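Long-range contact in lectin (Pleurotus ostreatus, PDB 6T0Q), which is a calcium-containing fungal lectin that binds N-acetylgalactosamine and probably other galactose-type sugars through carbohydrate-binding-module-like domains: residues Gly92-Ala104 against Val183-Leu195. Sequence-based numbering, arbitrary orientation.
With NAG (2-acetamido-2-deoxy-beta-D-glucopyranose), chain C.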
loop_
_atom_site.group_PDB
_atom_site.type_symbol
_atom_site.label_atom_id
_atom_site.label_comp_id
_atom_site.label_asym_id
_atom_site.label_seq_id
_atom_site.Cartn_x
_atom_site.Cartn_y
_atom_site.Cartn_z
ATOM N N GLY A 92 -27.107 -15.261 10.935
ATOM C CA GLY A 92 -27.886 -15.937 9.921
ATOM C C GLY A 92 -29.023 -16.712 10.552
ATOM O O GLY A 92 -29.285 -16.604 11.750
ATOM N N ALA A 93 -29.695 -17.506 9.728
ATOM C CA ALA A 93 -30.875 -18.216 10.203
ATOM C C ALA A 93 -31.233 -19.280 9.187
ATOM O O ALA A 93 -31.107 -19.047 7.983
ATOM C CB ALA A 93 -32.059 -17.253 10.390
ATOM N N GLY A 94 -31.673 -20.430 9.667
ATOM C CA GLY A 94 -32.311 -21.366 8.763
ATOM C C GLY A 94 -31.487 -22.629 8.575
ATOM O O GLY A 94 -30.246 -22.614 8.609
ATOM N N PHE A 95 -32.187 -23.738 8.350
ATOM C CA PHE A 95 -31.554 -25.043 8.246
ATOM C C PHE A 95 -31.679 -25.675 6.873
ATOM O O PHE A 95 -31.074 -26.727 6.646
ATOM C CB PHE A 95 -32.126 -26.007 9.299
ATOM C CG PHE A 95 -33.618 -26.221 9.204
ATOM C CD1 PHE A 95 -34.142 -27.212 8.381
ATOM C CD2 PHE A 95 -34.493 -25.443 9.957
ATOM C CE1 PHE A 95 -35.524 -27.418 8.300
ATOM C CE2 PHE A 95 -35.874 -25.631 9.876
ATOM C CZ PHE A 95 -36.389 -26.627 9.049
ATOM N N ARG A 96 -32.441 -25.074 5.956
ATOM C CA ARG A 96 -32.542 -25.636 4.617
ATOM C C ARG A 96 -31.272 -25.385 3.815
ATOM O O ARG A 96 -30.895 -26.214 2.980
ATOM C CB ARG A 96 -33.763 -25.059 3.887
ATOM C CG ARG A 96 -35.124 -25.321 4.584
ATOM C CD ARG A 96 -35.522 -26.808 4.650
ATOM N NE ARG A 96 -36.868 -26.987 5.211
ATOM C CZ ARG A 96 -37.435 -28.163 5.493
ATOM N NH1 ARG A 96 -36.781 -29.302 5.276
ATOM N NH2 ARG A 96 -38.663 -28.197 6.005
ATOM N N GLN A 97 -30.596 -24.263 4.059
ATOM C CA GLN A 97 -29.360 -23.932 3.360
ATOM C C GLN A 97 -28.358 -23.352 4.350
ATOM O O GLN A 97 -28.707 -22.483 5.153
ATOM C CB GLN A 97 -29.619 -22.924 2.228
ATOM C CG GLN A 97 -28.360 -22.525 1.467
ATOM C CD GLN A 97 -28.636 -21.505 0.376
ATOM O OE1 GLN A 97 -28.538 -21.807 -0.812
ATOM N NE2 GLN A 97 -28.973 -20.290 0.780
ATOM N N GLY A 98 -27.117 -23.810 4.278
ATOM C CA GLY A 98 -26.089 -23.275 5.149
ATOM C C GLY A 98 -25.689 -21.864 4.744
ATOM O O GLY A 98 -26.013 -21.375 3.659
ATOM N N GLN A 99 -24.979 -21.200 5.655
ATOM C CA GLN A 99 -24.425 -19.868 5.440
ATOM C C GLN A 99 -22.904 -19.952 5.379
ATOM O O GLN A 99 -22.282 -20.527 6.274
ATOM C CB GLN A 99 -24.834 -18.923 6.569
ATOM C CG GLN A 99 -24.191 -17.534 6.484
ATOM C CD GLN A 99 -24.626 -16.650 7.633
ATOM O OE1 GLN A 99 -24.517 -17.038 8.792
ATOM N NE2 GLN A 99 -25.151 -15.472 7.321
ATOM N N ALA A 100 -22.308 -19.362 4.346
ATOM C CA ALA A 100 -20.855 -19.362 4.191
ATOM C C ALA A 100 -20.233 -18.167 4.907
ATOM O O ALA A 100 -20.699 -17.036 4.752
ATOM C CB ALA A 100 -20.472 -19.321 2.712
ATOM N N LEU A 101 -19.164 -18.414 5.665
ATOM C CA LEU A 101 -18.408 -17.361 6.334
ATOM C C LEU A 101 -16.920 -17.650 6.169
ATOM O O LEU A 101 -16.511 -18.812 6.128
ATOM C CB LEU A 101 -18.769 -17.275 7.829
ATOM C CG LEU A 101 -20.239 -17.021 8.212
ATOM C CD1 LEU A 101 -20.415 -17.157 9.716
ATOM C CD2 LEU A 101 -20.701 -15.621 7.758
ATOM N N PHE A 102 -16.106 -16.589 6.089
ATOM C CA PHE A 102 -14.655 -16.714 5.935
ATOM C C PHE A 102 -13.965 -15.856 6.987
ATOM O O PHE A 102 -14.434 -14.753 7.283
ATOM C CB PHE A 102 -14.191 -16.271 4.532
ATOM C CG PHE A 102 -14.878 -16.996 3.402
ATOM C CD1 PHE A 102 -16.072 -16.525 2.886
ATOM C CD2 PHE A 102 -14.321 -18.143 2.857
ATOM C CE1 PHE A 102 -16.714 -17.190 1.845
ATOM C CE2 PHE A 102 -14.951 -18.817 1.808
ATOM C CZ PHE A 102 -16.146 -18.341 1.305
ATOM N N VAL A 103 -12.853 -16.340 7.546
ATOM C CA VAL A 103 -12.222 -15.632 8.663
ATOM C C VAL A 103 -10.744 -16.008 8.740
ATOM O O VAL A 103 -10.360 -17.153 8.475
ATOM C CB VAL A 103 -12.959 -15.926 9.995
ATOM C CG1 VAL A 103 -12.727 -17.373 10.440
ATOM C CG2 VAL A 103 -12.524 -14.940 11.093
ATOM N N ALA A 104 -9.918 -15.023 9.102
ATOM C CA ALA A 104 -8.529 -15.262 9.479
ATOM C C ALA A 104 -8.447 -15.868 10.879
ATOM O O ALA A 104 -9.316 -15.649 11.725
ATOM C CB ALA A 104 -7.725 -13.956 9.445
ATOM N N VAL A 183 -34.027 -34.441 12.379
ATOM C CA VAL A 183 -35.335 -33.924 11.993
ATOM C C VAL A 183 -35.212 -32.897 10.878
ATOM O O VAL A 183 -36.186 -32.642 10.163
ATOM C CB VAL A 183 -36.080 -33.305 13.189
ATOM C CG1 VAL A 183 -36.461 -34.397 14.221
ATOM C CG2 VAL A 183 -35.257 -32.192 13.816
ATOM N N TRP A 184 -34.037 -32.299 10.712
ATOM C CA TRP A 184 -33.875 -31.218 9.751
ATOM C C TRP A 184 -33.555 -31.694 8.340
ATOM O O TRP A 184 -33.834 -30.964 7.385
ATOM C CB TRP A 184 -32.784 -30.253 10.233
ATOM C CG TRP A 184 -33.162 -29.610 11.535
ATOM C CD1 TRP A 184 -34.066 -28.586 11.720
ATOM C CD2 TRP A 184 -32.684 -29.966 12.843
ATOM N NE1 TRP A 184 -34.161 -28.283 13.058
ATOM C CE2 TRP A 184 -33.321 -29.105 13.768
ATOM C CE3 TRP A 184 -31.762 -30.907 13.320
ATOM C CZ2 TRP A 184 -33.081 -29.174 15.137
ATOM C CZ3 TRP A 184 -31.527 -30.978 14.688
ATOM C CH2 TRP A 184 -32.186 -30.111 15.582
ATOM N N GLY A 185 -32.978 -32.880 8.174
ATOM C CA GLY A 185 -32.496 -33.281 6.873
ATOM C C GLY A 185 -31.228 -32.517 6.523
ATOM O O GLY A 185 -30.819 -31.602 7.242
ATOM N N PRO A 186 -30.581 -32.877 5.416
ATOM C CA PRO A 186 -29.221 -32.354 5.130
ATOM C C PRO A 186 -29.268 -30.959 4.527
ATOM O O PRO A 186 -29.809 -30.772 3.430
ATOM C CB PRO A 186 -28.663 -33.377 4.125
ATOM C CG PRO A 186 -29.904 -33.955 3.441
ATOM C CD PRO A 186 -30.982 -33.969 4.500
ATOM N N PRO A 187 -28.705 -29.948 5.196
ATOM C CA PRO A 187 -28.723 -28.600 4.613
ATOM C C PRO A 187 -27.931 -28.554 3.314
ATOM O O PRO A 187 -26.880 -29.186 3.182
ATOM C CB PRO A 187 -28.073 -27.729 5.697
ATOM C CG PRO A 187 -28.239 -28.516 6.978
ATOM C CD PRO A 187 -28.107 -29.957 6.544
ATOM N N VAL A 188 -28.453 -27.806 2.338
ATOM C CA VAL A 188 -27.732 -27.630 1.083
ATOM C C VAL A 188 -26.643 -26.586 1.293
ATOM O O VAL A 188 -26.814 -25.621 2.051
ATOM C CB VAL A 188 -28.681 -27.234 -0.064
ATOM C CG1 VAL A 188 -29.886 -28.185 -0.129
ATOM C CG2 VAL A 188 -29.136 -25.809 0.078
ATOM N N LEU A 189 -25.506 -26.795 0.654
ATOM C CA LEU A 189 -24.415 -25.848 0.777
ATOM C C LEU A 189 -24.733 -24.602 -0.046
ATOM O O LEU A 189 -25.239 -24.717 -1.162
ATOM C CB LEU A 189 -23.114 -26.491 0.299
ATOM C CG LEU A 189 -22.630 -27.708 1.100
ATOM C CD1 LEU A 189 -21.446 -28.400 0.416
ATOM C CD2 LEU A 189 -22.253 -27.297 2.526
ATOM N N PRO A 190 -24.475 -23.408 0.478
ATOM C CA PRO A 190 -24.635 -22.194 -0.330
ATOM C C PRO A 190 -23.526 -22.107 -1.360
ATOM O O PRO A 190 -22.532 -22.844 -1.267
ATOM C CB PRO A 190 -24.507 -21.070 0.707
ATOM C CG PRO A 190 -23.521 -21.627 1.684
ATOM C CD PRO A 190 -23.839 -23.119 1.776
ATOM N N PRO A 191 -23.635 -21.210 -2.340
ATOM C CA PRO A 191 -22.488 -20.955 -3.221
ATOM C C PRO A 191 -21.313 -20.420 -2.415
ATOM O O PRO A 191 -21.494 -19.785 -1.374
ATOM C CB PRO A 191 -23.022 -19.902 -4.207
ATOM C CG PRO A 191 -24.155 -19.241 -3.475
ATOM C CD PRO A 191 -24.789 -20.350 -2.675
ATOM N N VAL A 192 -20.091 -20.689 -2.898
ATOM C CA VAL A 192 -18.903 -20.235 -2.171
ATOM C C VAL A 192 -18.923 -18.718 -2.000
ATOM O O VAL A 192 -18.622 -18.197 -0.918
ATOM C CB VAL A 192 -17.612 -20.713 -2.864
ATOM C CG1 VAL A 192 -17.574 -20.297 -4.368
ATOM C CG2 VAL A 192 -16.405 -20.178 -2.124
ATOM N N LEU A 193 -19.299 -17.994 -3.053
ATOM C CA LEU A 193 -19.453 -16.544 -3.075
ATOM C C LEU A 193 -20.613 -16.210 -3.998
ATOM O O LEU A 193 -20.902 -16.972 -4.930
ATOM C CB LEU A 193 -18.189 -15.825 -3.588
ATOM C CG LEU A 193 -16.957 -15.853 -2.680
ATOM C CD1 LEU A 193 -15.730 -15.335 -3.441
ATOM C CD2 LEU A 193 -17.215 -15.012 -1.430
ATOM N N PRO A 194 -21.288 -15.083 -3.780
ATOM C CA PRO A 194 -22.337 -14.672 -4.722
ATOM C C PRO A 194 -21.721 -14.059 -5.970
ATOM O O PRO A 194 -20.674 -13.406 -5.910
ATOM C CB PRO A 194 -23.131 -13.626 -3.929
ATOM C CG PRO A 194 -22.076 -12.976 -3.070
ATOM C CD PRO A 194 -21.164 -14.140 -2.652
ATOM N N LEU A 195 -22.366 -14.298 -7.113
ATOM C CA LEU A 195 -22.140 -13.450 -8.281
ATOM C C LEU A 195 -23.159 -12.322 -8.354
ATOM O O LEU A 195 -22.868 -11.259 -8.920
ATOM C CB LEU A 195 -22.182 -14.279 -9.566
ATOM C CG LEU A 195 -20.976 -15.198 -9.745
ATOM C CD1 LEU A 195 -21.131 -16.000 -11.020
ATOM C CD2 LEU A 195 -19.661 -14.387 -9.732
HETATM C C1 NAG C . -17.572 -10.049 6.635
HETATM C C2 NAG C . -18.492 -11.260 6.853
HETATM C C3 NAG C . -19.934 -10.800 7.169
HETATM C C4 NAG C . -19.978 -9.708 8.235
HETATM C C5 NAG C . -18.988 -8.596 7.902
HETATM C C6 NAG C . -18.869 -7.557 9.001
HETATM C C7 NAG C . -18.045 -13.377 5.642
HETATM C C8 NAG C . -18.187 -14.092 4.333
HETATM N N2 NAG C . -18.498 -12.114 5.673
HETATM O O3 NAG C . -20.711 -11.910 7.610
HETATM O O4 NAG C . -21.243 -9.237 8.519
HETATM O O5 NAG C . -17.682 -9.162 7.734
HETATM O O6 NAG C . -18.425 -8.136 10.221
HETATM O O7 NAG C . -17.548 -13.911 6.612
HETATM O O HOH W 1 -32.093 -29.155 5.825
HETATM O O HOH W 2 -33.958 -29.525 4.660
HETATM O O HOH W 3 -36.524 -31.280 6.980
HETATM O O HOH W 4 -27.329 -23.485 -2.437
#
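A proline-rich linker, running between strands 174-178 and 199-202, passes along the edge of a beta-sandwich here, and Val188 meets Gln97 in a single beta bridge just where the chain turns the corner from strand 87-94 into strand 98-104. Val188 holds the bridge with two backbone bonds: its N donates to Arg96 O at 3.0 Å, and its O accepts Gly98 N at 2.9 Å in a nearly straight bond (163°). Gln97 stretches alongside, extended from CB outward, with CB 3.6 Å from Val188 CG2; its OE1 and Leu189 O share a water. At one end Trp184 drives its CD1 edge into the middle of the Phe95 ring face, T-shaped, planes at 62° and CD1 3.5 Å from Phe95 CG. The indole NE1 is hydrogen-bonded to Asp77, a calcium ligand, which ties this corner to the metal site. A water accepts from Arg96 NH1 and donates to Trp184 O. Further along, the Pro190 ring sits against the backbone, CG 3.2 Å from Gly98 O and 4.0 Å from Ala100 CB. Phe102 then points its CZ edge at Val192 O, 3.3 Å away in the ring plane, while NAG C8 lies at the ring's edge near CD1 and Phe102 N donates to NAG O7 (3.1 Å). The arrangement is that of an irregular linker docked on an edge strand of a lectin beta-sandwich, beside a glycan probably N-linked at Asn301.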